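Local coordinates for HRDC domain-containing protein (Bifidobacterium adolescentis ATCC 15703, PDB 3CYM), which is uncharacterised but probably acts as a ribonuclease D-like 3'-5' exonuclease on nucleic acid, at residues 27-31 with 82-87; 33-39 with 64-68; 105-110 with 207-211. All blocks are in the same frame, centred on the assembly; numbering follows the deposited sequence.

Interaction 1: 27-31 with 82-87; sequences FRDYC and ADWNDF
The ring of F27 is the main knob of this contact, pushed into a hollow framed by A82, D83, W84 and D86. One face is covered by the methyl of A82, whose CB stands 3.9 Å from the centroid of the F27 ring and 17° off its normal, a CH-pi contact. SG of C31, one helical turn on, lies over the opposite face, displaced toward the ring's rim. At the edge, CE1 of F27 runs into the face of the W84 six-membered ring, 3.9 Å from CZ3 of W84, in a T-shaped pair with the planes at 79°, while CE2 of F27 comes to 3.3 Å from the backbone O of D83. CG of F27 lies anti to the backbone N (chi1 177°), which sends the ring out across the gap between helices 24-35 and 84-91. These helices pack on the mixed sheet of the exonuclease domain, a member of the RNase H-like clan, and L72 and L77 extend the apolar lining around F27. C31 is the second, smaller bump, its SG settling 3.9 Å from CA of F87. Toward solvent, R28 bends at chi2 and chi3 and brings one face of its guanidinium to D86; NH1 of R28 and OD2 of D86 form a long salt bridge of 3.7 Å, with no N-H aimed at the oxygen.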
ATOM      1  N   PHE A  27      -7.731  26.078  -7.791  1.00 22.25           N
ATOM      2  CA  PHE A  27      -7.326  25.568  -6.479  1.00 18.54           C
ATOM      3  C   PHE A  27      -7.780  26.465  -5.317  1.00 22.08           C
ATOM      4  O   PHE A  27      -8.314  25.967  -4.318  1.00 20.63           O
ATOM      5  CB  PHE A  27      -5.802  25.372  -6.440  1.00 20.76           C
ATOM      6  CG  PHE A  27      -5.281  24.909  -5.106  1.00 25.27           C
ATOM      7  CD1 PHE A  27      -5.340  23.562  -4.754  1.00 19.08           C
ATOM      8  CD2 PHE A  27      -4.722  25.820  -4.202  1.00 24.76           C
ATOM      9  CE1 PHE A  27      -4.865  23.127  -3.523  1.00 15.38           C
ATOM     10  CE2 PHE A  27      -4.250  25.396  -2.961  1.00 23.70           C
ATOM     11  CZ  PHE A  27      -4.317  24.044  -2.620  1.00 23.89           C
ATOM     12  N   ARG A  28      -7.549  27.777  -5.444  1.00 20.09           N
ATOM     13  CA  ARG A  28      -7.973  28.741  -4.431  1.00 17.25           C
ATOM     14  C   ARG A  28      -9.497  28.779  -4.329  1.00 21.84           C
ATOM     15  O   ARG A  28     -10.035  29.055  -3.262  1.00 22.69           O
ATOM     16  CB  ARG A  28      -7.450  30.159  -4.716  1.00 16.69           C
ATOM     17  CG  ARG A  28      -5.957  30.294  -5.030  1.00 19.93           C
ATOM     18  CD  ARG A  28      -5.036  30.202  -3.811  1.00 36.18           C
ATOM     19  NE  ARG A  28      -4.698  31.511  -3.237  1.00 43.29           N
ATOM     20  CZ  ARG A  28      -5.088  31.943  -2.033  1.00 46.50           C
ATOM     21  NH1 ARG A  28      -5.843  31.179  -1.249  1.00 40.64           N
ATOM     22  NH2 ARG A  28      -4.722  33.149  -1.607  1.00 42.62           N
ATOM     23  N   ASP A  29     -10.180  28.506  -5.439  1.00 18.64           N
ATOM     24  CA  ASP A  29     -11.642  28.468  -5.453  1.00 22.24           C
ATOM     25  C   ASP A  29     -12.191  27.257  -4.705  1.00 19.82           C
ATOM     26  O   ASP A  29     -13.137  27.384  -3.920  1.00 21.10           O
ATOM     27  CB  ASP A  29     -12.198  28.486  -6.885  1.00 23.92           C
ATOM     28  CG  ASP A  29     -13.727  28.448  -6.920  1.00 31.60           C
ATOM     29  OD1 ASP A  29     -14.366  29.256  -6.207  1.00 40.28           O
ATOM     30  OD2 ASP A  29     -14.292  27.611  -7.656  1.00 34.09           O
ATOM     31  N   TYR A  30     -11.604  26.089  -4.958  1.00 21.10           N
ATOM     32  CA  TYR A  30     -12.030  24.862  -4.286  1.00 20.40           C
ATOM     33  C   TYR A  30     -11.744  24.906  -2.796  1.00 15.98           C
ATOM     34  O   TYR A  30     -12.568  24.474  -2.010  1.00 17.29           O
ATOM     35  CB  TYR A  30     -11.410  23.608  -4.918  1.00 17.19           C
ATOM     36  CG  TYR A  30     -12.053  22.328  -4.425  1.00 15.19           C
ATOM     37  CD1 TYR A  30     -13.378  22.036  -4.726  1.00 15.04           C
ATOM     38  CD2 TYR A  30     -11.339  21.413  -3.646  1.00 14.56           C
ATOM     39  CE1 TYR A  30     -13.981  20.866  -4.277  1.00 12.45           C
ATOM     40  CE2 TYR A  30     -11.941  20.235  -3.196  1.00  6.17           C
ATOM     41  CZ  TYR A  30     -13.260  19.975  -3.511  1.00 13.81           C
ATOM     42  OH  TYR A  30     -13.869  18.827  -3.062  1.00 13.14           O
ATOM     43  N   CYS A  31     -10.590  25.453  -2.416  1.00 19.56           N
ATOM     44  CA  CYS A  31     -10.256  25.656  -1.003  1.00 16.89           C
ATOM     45  C   CYS A  31     -11.274  26.515  -0.256  1.00 17.79           C
ATOM     46  O   CYS A  31     -11.646  26.191   0.868  1.00 21.32           O
ATOM     47  CB  CYS A  31      -8.857  26.251  -0.862  1.00 18.23           C
ATOM     48  SG  CYS A  31      -7.535  25.058  -1.168  1.00 20.78           S
ATOM     49  N   ALA A  82       0.772  26.241  -6.133  1.00 38.21           N
ATOM     50  CA  ALA A  82      -0.274  26.088  -5.131  1.00 32.80           C
ATOM     51  C   ALA A  82       0.359  25.745  -3.785  1.00 32.98           C
ATOM     52  O   ALA A  82       1.351  25.017  -3.714  1.00 32.26           O
ATOM     53  CB  ALA A  82      -1.277  25.022  -5.546  1.00 26.85           C
ATOM     54  N   ASP A  83      -0.212  26.307  -2.730  1.00 31.02           N
ATOM     55  CA  ASP A  83       0.226  26.073  -1.369  1.00 29.20           C
ATOM     56  C   ASP A  83      -0.774  25.089  -0.760  1.00 27.86           C
ATOM     57  O   ASP A  83      -1.956  25.400  -0.632  1.00 29.64           O
ATOM     58  CB  ASP A  83       0.220  27.418  -0.626  1.00 33.51           C
ATOM     59  CG  ASP A  83       0.871  27.362   0.750  1.00 32.29           C
ATOM     60  OD1 ASP A  83       0.885  28.420   1.418  1.00 34.71           O
ATOM     61  OD2 ASP A  83       1.363  26.296   1.170  1.00 31.67           O
ATOM     62  N   TRP A  84      -0.306  23.896  -0.404  1.00 26.29           N
ATOM     63  CA  TRP A  84      -1.174  22.878   0.188  1.00 28.36           C
ATOM     64  C   TRP A  84      -1.582  23.212   1.626  1.00 30.60           C
ATOM     65  O   TRP A  84      -2.460  22.556   2.195  1.00 31.14           O
ATOM     66  CB  TRP A  84      -0.558  21.467   0.084  1.00 26.39           C
ATOM     67  CG  TRP A  84      -0.814  20.807  -1.256  1.00 25.21           C
ATOM     68  CD1 TRP A  84       0.092  20.611  -2.263  1.00 24.48           C
ATOM     69  CD2 TRP A  84      -2.065  20.283  -1.736  1.00 20.70           C
ATOM     70  NE1 TRP A  84      -0.513  19.994  -3.333  1.00 28.08           N
ATOM     71  CE2 TRP A  84      -1.836  19.780  -3.039  1.00 23.70           C
ATOM     72  CE3 TRP A  84      -3.355  20.183  -1.188  1.00 20.84           C
ATOM     73  CZ2 TRP A  84      -2.852  19.184  -3.806  1.00 18.70           C
ATOM     74  CZ3 TRP A  84      -4.365  19.595  -1.953  1.00 21.68           C
ATOM     75  CH2 TRP A  84      -4.103  19.101  -3.251  1.00 23.75           C
ATOM     76  N   ASN A  85      -0.943  24.241   2.192  1.00 29.06           N
ATOM     77  CA  ASN A  85      -1.281  24.725   3.527  0.50 28.64           C
ATOM     78  C   ASN A  85      -2.600  25.501   3.516  1.00 28.06           C
ATOM     79  O   ASN A  85      -3.268  25.610   4.541  1.00 29.96           O
ATOM     80  CB  ASN A  85      -0.144  25.576   4.113  0.50 27.11           C
ATOM     81  CG  ASN A  85       1.004  24.736   4.687  0.50 28.22           C
ATOM     82  OD1 ASN A  85       1.486  25.011   5.787  0.50 27.09           O
ATOM     83  ND2 ASN A  85       1.452  23.725   3.943  0.50 23.29           N
ATOM     84  N   ASP A  86      -2.974  26.024   2.347  1.00 24.84           N
ATOM     85  CA  ASP A  86      -4.276  26.666   2.156  1.00 23.62           C
ATOM     86  C   ASP A  86      -5.372  25.627   2.335  1.00 23.54           C
ATOM     87  O   ASP A  86      -6.412  25.907   2.929  1.00 27.94           O
ATOM     88  CB  ASP A  86      -4.403  27.269   0.756  1.00 26.64           C
ATOM     89  CG  ASP A  86      -3.384  28.357   0.481  1.00 35.89           C
ATOM     90  OD1 ASP A  86      -2.788  28.896   1.441  1.00 31.17           O
ATOM     91  OD2 ASP A  86      -3.184  28.672  -0.711  1.00 39.64           O
ATOM     92  N   PHE A  87      -5.113  24.431   1.812  1.00 19.56           N
ATOM     93  CA  PHE A  87      -6.000  23.284   1.931  1.00 20.17           C
ATOM     94  C   PHE A  87      -6.253  22.880   3.384  1.00 15.83           C
ATOM     95  O   PHE A  87      -7.394  22.675   3.774  1.00 17.83           O
ATOM     96  CB  PHE A  87      -5.429  22.098   1.143  1.00 18.57           C
ATOM     97  CG  PHE A  87      -6.364  20.945   1.042  1.00 21.95           C
ATOM     98  CD1 PHE A  87      -7.244  20.855  -0.017  1.00 25.35           C
ATOM     99  CD2 PHE A  87      -6.380  19.953   2.017  1.00 25.49           C
ATOM    100  CE1 PHE A  87      -8.118  19.794  -0.102  1.00 29.39           C
ATOM    101  CE2 PHE A  87      -7.260  18.895   1.940  1.00 25.07           C
ATOM    102  CZ  PHE A  87      -8.135  18.821   0.889  1.00 25.62           C
TER

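Interaction 2: 33-39 with 64-68; sequences ELASSHG and RDGAG
The flat guanidinium of R64 lies against the backbone of residues 34-39, with the carbonyl O of S37 over one face and two other carbonyls at its edge. Side-on, NE and NH2 both grip the O of G39, at 2.9 Å from NE of R64 to O of G39 and 3.0 Å from NH2 of R64 to the same atom. G39 O lies only 4° out of the guanidinium plane, so the paired bonds fix the rotation of the group. NH1 reaches the other way, to O of L34 at the end of helix 24-35; although NH1 of R64 and O of L34 are 2.7 Å apart, the bond is bent to 126° and weak. The chain extended from CG to NE carries the charge this far, passing CB of S37 at 3.7 Å from CD of R64. At the root of the arginine, CD2 of L34 rests on CB of R64 and on CB of A67. OG of S37 donates to the O of E33, one turn back, in a short 2.6 Å bond between S37 OG and E33 O, and the same OG of S37 lies 3.4 Å from CB of A67. At the outer margin two waters join H38 to D65: one links O of H38 to N of D65, the other N of H38 to O of D65. The arrangement ties the helix-to-strand corner before strand 40-47 to the hairpin turn between strands 57-65 and 68-72, at one end of the mixed sheet of the RNase H-like exonuclease fold.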
ATOM      1  N   GLU A  33     -14.461  26.890  -1.127  1.00 18.59           N
ATOM      2  CA  GLU A  33     -15.663  26.059  -1.049  1.00 20.31           C
ATOM      3  C   GLU A  33     -15.560  25.006   0.055  1.00 22.35           C
ATOM      4  O   GLU A  33     -16.554  24.686   0.711  1.00 27.88           O
ATOM      5  CB  GLU A  33     -15.931  25.401  -2.400  1.00 18.17           C
ATOM      6  CG  GLU A  33     -16.288  26.388  -3.494  1.00 19.13           C
ATOM      7  CD  GLU A  33     -17.625  27.047  -3.264  1.00 25.33           C
ATOM      8  OE1 GLU A  33     -17.664  28.289  -3.097  1.00 24.51           O
ATOM      9  OE2 GLU A  33     -18.636  26.315  -3.235  1.00 34.50           O
ATOM     10  N   LEU A  34     -14.353  24.479   0.258  1.00 20.91           N
ATOM     11  CA  LEU A  34     -14.083  23.545   1.349  1.00 18.36           C
ATOM     12  C   LEU A  34     -14.154  24.219   2.706  1.00 18.05           C
ATOM     13  O   LEU A  34     -14.521  23.588   3.687  1.00 17.13           O
ATOM     14  CB  LEU A  34     -12.707  22.904   1.195  1.00 12.94           C
ATOM     15  CG  LEU A  34     -12.508  21.851   0.103  1.00 16.71           C
ATOM     16  CD1 LEU A  34     -11.104  21.316   0.200  1.00 10.15           C
ATOM     17  CD2 LEU A  34     -13.520  20.711   0.180  1.00  5.06           C
ATOM     18  N   ALA A  35     -13.786  25.500   2.744  1.00 22.05           N
ATOM     19  CA  ALA A  35     -13.797  26.298   3.964  1.00 21.38           C
ATOM     20  C   ALA A  35     -15.226  26.664   4.331  1.00 22.80           C
ATOM     21  O   ALA A  35     -15.555  26.817   5.511  1.00 23.63           O
ATOM     22  CB  ALA A  35     -12.944  27.548   3.777  1.00 22.63           C
ATOM     23  N   SER A  36     -16.055  26.771   3.291  1.00 23.62           N
ATOM     24  CA  SER A  36     -17.468  27.109   3.408  0.50 25.90           C
ATOM     25  C   SER A  36     -18.355  25.888   3.670  1.00 25.41           C
ATOM     26  O   SER A  36     -19.565  26.026   3.873  1.00 27.26           O
ATOM     27  CB  SER A  36     -17.921  27.838   2.137  0.50 25.91           C
ATOM     28  OG  SER A  36     -19.279  28.232   2.211  0.50 32.94           O
ATOM     29  N   SER A  37     -17.756  24.699   3.663  1.00 23.45           N
ATOM     30  CA  SER A  37     -18.521  23.457   3.793  1.00 24.86           C
ATOM     31  C   SER A  37     -18.528  22.881   5.206  1.00 22.18           C
ATOM     32  O   SER A  37     -17.774  23.332   6.062  1.00 19.24           O
ATOM     33  CB  SER A  37     -18.015  22.429   2.785  1.00 27.77           C
ATOM     34  OG  SER A  37     -18.284  22.867   1.462  1.00 36.13           O
ATOM     35  N   HIS A  38     -19.393  21.891   5.434  1.00 25.58           N
ATOM     36  CA  HIS A  38     -19.557  21.256   6.752  1.00 27.58           C
ATOM     37  C   HIS A  38     -19.380  19.739   6.685  1.00 26.58           C
ATOM     38  O   HIS A  38     -19.441  19.134   5.604  1.00 21.47           O
ATOM     39  CB  HIS A  38     -20.934  21.575   7.345  1.00 31.73           C
ATOM     40  CG  HIS A  38     -21.137  23.024   7.662  1.00 40.85           C
ATOM     41  ND1 HIS A  38     -21.089  23.518   8.947  1.00 48.83           N
ATOM     42  CD2 HIS A  38     -21.395  24.087   6.860  1.00 44.71           C
ATOM     43  CE1 HIS A  38     -21.305  24.822   8.924  1.00 50.54           C
ATOM     44  NE2 HIS A  38     -21.492  25.192   7.669  1.00 43.96           N
ATOM     45  N   GLY A  39     -19.164  19.132   7.848  1.00 23.35           N
ATOM     46  CA  GLY A  39     -18.997  17.687   7.941  1.00 21.29           C
ATOM     47  C   GLY A  39     -17.673  17.179   7.397  1.00 19.95           C
ATOM     48  O   GLY A  39     -16.744  17.956   7.155  1.00 23.35           O
ATOM     49  N   ARG A  64     -16.602  17.370  -0.170  1.00 14.14           N
ATOM     50  CA  ARG A  64     -17.240  17.865   1.037  1.00 16.03           C
ATOM     51  C   ARG A  64     -18.609  18.409   0.666  1.00 20.06           C
ATOM     52  O   ARG A  64     -18.766  19.017  -0.394  1.00 19.15           O
ATOM     53  CB  ARG A  64     -16.393  18.953   1.685  1.00 15.21           C
ATOM     54  CG  ARG A  64     -16.432  18.915   3.186  1.00 14.81           C
ATOM     55  CD  ARG A  64     -15.465  19.885   3.813  1.00  9.62           C
ATOM     56  NE  ARG A  64     -15.640  19.856   5.257  1.00  9.59           N
ATOM     57  CZ  ARG A  64     -15.191  20.772   6.104  1.00 15.66           C
ATOM     58  NH1 ARG A  64     -14.513  21.829   5.670  1.00 13.96           N
ATOM     59  NH2 ARG A  64     -15.424  20.620   7.400  1.00 19.74           N
ATOM     60  N   ASP A  65     -19.591  18.173   1.535  1.00 27.30           N
ATOM     61  CA  ASP A  65     -20.981  18.583   1.310  1.00 30.47           C
ATOM     62  C   ASP A  65     -21.087  20.091   1.049  1.00 29.08           C
ATOM     63  O   ASP A  65     -20.848  20.905   1.940  1.00 31.01           O
ATOM     64  CB  ASP A  65     -21.853  18.171   2.507  1.00 32.09           C
ATOM     65  CG  ASP A  65     -23.344  18.375   2.256  1.00 38.37           C
ATOM     66  OD1 ASP A  65     -24.083  18.596   3.237  1.00 47.62           O
ATOM     67  OD2 ASP A  65     -23.786  18.312   1.087  1.00 45.58           O
ATOM     68  N   GLY A  66     -21.406  20.446  -0.193  1.00 30.23           N
ATOM     69  CA  GLY A  66     -21.521  21.844  -0.594  1.00 27.02           C
ATOM     70  C   GLY A  66     -20.410  22.298  -1.517  1.00 27.28           C
ATOM     71  O   GLY A  66     -20.630  23.122  -2.404  1.00 26.67           O
ATOM     72  N   ALA A  67     -19.214  21.762  -1.300  1.00 24.73           N
ATOM     73  CA  ALA A  67     -18.076  22.049  -2.157  1.00 19.75           C
ATOM     74  C   ALA A  67     -18.075  21.124  -3.360  1.00 16.33           C
ATOM     75  O   ALA A  67     -17.525  21.461  -4.403  1.00 15.62           O
ATOM     76  CB  ALA A  67     -16.770  21.892  -1.379  1.00 14.43           C
ATOM     77  N   GLY A  68     -18.664  19.946  -3.198  1.00 15.14           N
ATOM     78  CA  GLY A  68     -18.699  18.950  -4.258  1.00 19.37           C
ATOM     79  C   GLY A  68     -17.366  18.265  -4.442  1.00 15.69           C
ATOM     80  O   GLY A  68     -16.508  18.319  -3.563  1.00 20.62           O
TER
HETATM   81  O   HOH W   1     -18.890  16.697   4.249  1.00 23.58           O
HETATM   82  O   HOH W   2     -21.763  22.166   3.843  1.00 35.24           O

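Interaction 3: 105-110 with 207-211; sequences LPGFDE and GLGPR
L105 opens the contact by laying its CB against the carbonyl of G207, where helix 101-111 of the exonuclease domain meets the end of helix 193-207 and the linker toward the HRDC region. Its CD2 branch meets CD1 of L208 at 3.9 Å, the two leucine side chains crossing at about a right angle, and P115 touches both. P106 follows, in a kinked part of the helix, and its ring fits into the bend of the 207-211 backbone; the side chain of P106 lies about 10 Å from a bound sodium ion. CG of P106 lies 3.5 Å from O of G207, while its CA approaches O of G209 at 3.3 Å in a CA-H...O contact. That bend is an inverse gamma turn centred on L208, the first residue to leave the helix. The next residue to reach across is D109, whose CG lies anti to the backbone N (chi1 176°); this sets the carboxylate along the glycine, with OD1 of D109 3.4 Å from CA of G209. CB of D109 also packs on CD1 of L208, 3.7 Å away. E110 closes the segment on the exposed side. Across from it, the chain of R211, bent at chi2 and chi3, passes over P106, with CD of R211 3.7 Å from CB of P106. The carboxylate and guanidinium planes are 73° apart and, as modelled in a poorly ordered arginine side chain, OE2 of E110 meets NH1 of R211 at the guanidinium edge, a salt bridge of 2.9 Å.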
ATOM      1  N   LEU A 105      -2.285   7.895   3.014  1.00 17.23           N
ATOM      2  CA  LEU A 105      -1.716   8.809   4.006  1.00 15.24           C
ATOM      3  C   LEU A 105      -0.240   9.187   3.790  1.00 18.45           C
ATOM      4  O   LEU A 105       0.120  10.341   4.038  1.00 22.56           O
ATOM      5  CB  LEU A 105      -1.974   8.329   5.443  1.00 12.82           C
ATOM      6  CG  LEU A 105      -3.397   8.445   6.020  1.00 11.53           C
ATOM      7  CD1 LEU A 105      -3.511   7.618   7.285  1.00  6.84           C
ATOM      8  CD2 LEU A 105      -3.838   9.876   6.290  1.00 16.68           C
ATOM      9  N   PRO A 106       0.624   8.239   3.340  1.00 17.95           N
ATOM     10  CA  PRO A 106       2.002   8.684   3.085  1.00 18.44           C
ATOM     11  C   PRO A 106       2.132   9.745   1.992  1.00 20.75           C
ATOM     12  O   PRO A 106       2.912  10.693   2.143  1.00 22.13           O
ATOM     13  CB  PRO A 106       2.714   7.393   2.665  1.00 19.88           C
ATOM     14  CG  PRO A 106       1.899   6.302   3.242  1.00 17.96           C
ATOM     15  CD  PRO A 106       0.492   6.787   3.109  1.00 16.15           C
ATOM     16  N   GLY A 107       1.346   9.595   0.924  1.00 20.63           N
ATOM     17  CA  GLY A 107       1.335  10.537  -0.192  1.00 22.90           C
ATOM     18  C   GLY A 107       0.752  11.887   0.169  1.00 21.79           C
ATOM     19  O   GLY A 107       1.267  12.909  -0.269  1.00 26.37           O
ATOM     20  N   PHE A 108      -0.323  11.884   0.961  1.00 23.01           N
ATOM     21  CA  PHE A 108      -0.924  13.112   1.497  1.00 20.30           C
ATOM     22  C   PHE A 108       0.052  13.867   2.393  1.00 21.74           C
ATOM     23  O   PHE A 108       0.187  15.082   2.276  1.00 27.21           O
ATOM     24  CB  PHE A 108      -2.200  12.819   2.298  1.00 16.07           C
ATOM     25  CG  PHE A 108      -3.376  12.371   1.462  1.00 21.63           C
ATOM     26  CD1 PHE A 108      -4.374  11.600   2.028  1.00 17.14           C
ATOM     27  CD2 PHE A 108      -3.488  12.715   0.118  1.00 20.46           C
ATOM     28  CE1 PHE A 108      -5.460  11.182   1.275  1.00 19.83           C
ATOM     29  CE2 PHE A 108      -4.576  12.305  -0.637  1.00 21.73           C
ATOM     30  CZ  PHE A 108      -5.560  11.537  -0.056  1.00 19.99           C
ATOM     31  N   ASP A 109       0.716  13.135   3.290  1.00 22.79           N
ATOM     32  CA  ASP A 109       1.784  13.677   4.137  1.00 22.75           C
ATOM     33  C   ASP A 109       2.909  14.301   3.301  1.00 24.07           C
ATOM     34  O   ASP A 109       3.388  15.395   3.609  1.00 21.62           O
ATOM     35  CB  ASP A 109       2.354  12.581   5.036  1.00 22.06           C
ATOM     36  CG  ASP A 109       3.519  13.060   5.873  1.00 26.72           C
ATOM     37  OD1 ASP A 109       4.665  12.627   5.607  1.00 17.63           O
ATOM     38  OD2 ASP A 109       3.286  13.879   6.785  1.00 24.89           O
ATOM     39  N   GLU A 110       3.295  13.616   2.228  1.00 24.21           N
ATOM     40  CA  GLU A 110       4.343  14.112   1.343  1.00 23.00           C
ATOM     41  C   GLU A 110       3.990  15.367   0.551  1.00 20.14           C
ATOM     42  O   GLU A 110       4.878  16.121   0.172  1.00 25.29           O
ATOM     43  CB  GLU A 110       4.872  13.004   0.434  1.00 26.44           C
ATOM     44  CG  GLU A 110       5.842  12.079   1.159  1.00 42.43           C
ATOM     45  CD  GLU A 110       6.975  11.590   0.278  1.00 57.24           C
ATOM     46  OE1 GLU A 110       8.068  11.314   0.822  1.00 59.01           O
ATOM     47  OE2 GLU A 110       6.778  11.482  -0.954  1.00 62.58           O
ATOM     48  N   GLY A 207       0.407   5.803   9.286  1.00 20.58           N
ATOM     49  CA  GLY A 207       0.317   6.157   7.877  1.00 23.12           C
ATOM     50  C   GLY A 207       0.838   7.534   7.518  1.00 26.11           C
ATOM     51  O   GLY A 207       1.469   7.696   6.474  1.00 29.48           O
ATOM     52  N   LEU A 208       0.570   8.529   8.365  1.00 24.24           N
ATOM     53  CA  LEU A 208       1.000   9.903   8.089  1.00 27.44           C
ATOM     54  C   LEU A 208       2.505  10.072   8.327  1.00 31.00           C
ATOM     55  O   LEU A 208       2.957  10.430   9.418  1.00 30.99           O
ATOM     56  CB  LEU A 208       0.168  10.914   8.886  1.00 27.38           C
ATOM     57  CG  LEU A 208      -0.077  12.295   8.282  1.00 27.67           C
ATOM     58  CD1 LEU A 208      -0.795  12.179   6.955  1.00 28.74           C
ATOM     59  CD2 LEU A 208      -0.879  13.149   9.256  1.00 34.42           C
ATOM     60  N   GLY A 209       3.262   9.792   7.274  1.00 35.71           N
ATOM     61  CA  GLY A 209       4.718   9.714   7.322  1.00 42.67           C
ATOM     62  C   GLY A 209       5.162   8.836   6.163  1.00 48.03           C
ATOM     63  O   GLY A 209       4.312   8.279   5.472  1.00 48.89           O
ATOM     64  N   PRO A 210       6.486   8.700   5.948  1.00 51.37           N
ATOM     65  CA  PRO A 210       7.027   7.919   4.825  1.00 53.30           C
ATOM     66  C   PRO A 210       6.680   6.432   4.929  1.00 54.73           C
ATOM     67  O   PRO A 210       6.689   5.876   6.032  1.00 54.19           O
ATOM     68  CB  PRO A 210       8.543   8.123   4.952  1.00 56.05           C
ATOM     69  CG  PRO A 210       8.708   9.339   5.825  1.00 55.34           C
ATOM     70  CD  PRO A 210       7.559   9.282   6.773  1.00 52.45           C
ATOM     71  N   ARG A 211       6.369   5.810   3.792  1.00 56.46           N
ATOM     72  CA  ARG A 211       5.898   4.415   3.767  1.00 59.85           C
ATOM     73  C   ARG A 211       6.969   3.381   4.120  1.00 60.01           C
ATOM     74  O   ARG A 211       8.168   3.649   4.026  1.00 60.36           O
ATOM     75  CB  ARG A 211       5.216   4.046   2.434  1.00 59.78           C
ATOM     76  CG  ARG A 211       5.912   4.523   1.173  1.00 63.83           C
ATOM     77  CD  ARG A 211       5.060   5.548   0.455  1.00 68.15           C
ATOM     78  NE  ARG A 211       5.844   6.677  -0.042  1.00 72.23           N
ATOM     79  CZ  ARG A 211       5.336   7.724  -0.691  1.00 73.78           C
ATOM     80  NH1 ARG A 211       6.137   8.697  -1.100  1.00 73.06           N
ATOM     81  NH2 ARG A 211       4.032   7.802  -0.938  1.00 73.01           N
TER

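Interactions 1 and 2 share helix 24-35 and touch: OH of Y30, within 27-31, probably bonds to O of G68 in the 64-68 turn, and F87 packs on L34. Interaction 1 is mostly apolar and aromatic, with a charged pair only at its solvent-facing edge. Interaction 2, at the end of the same helix, relies instead on a buried arginine gripping backbone carbonyls, with waters outside. Interaction 3 stands apart, its centre about 19 Å from that of interaction 1 and 24 Å from that of interaction 2, and joins different elements. It is backbone-rich, with glycines and a proline, and runs from buried leucine and proline contacts to a surface salt bridge involving a poorly ordered arginine.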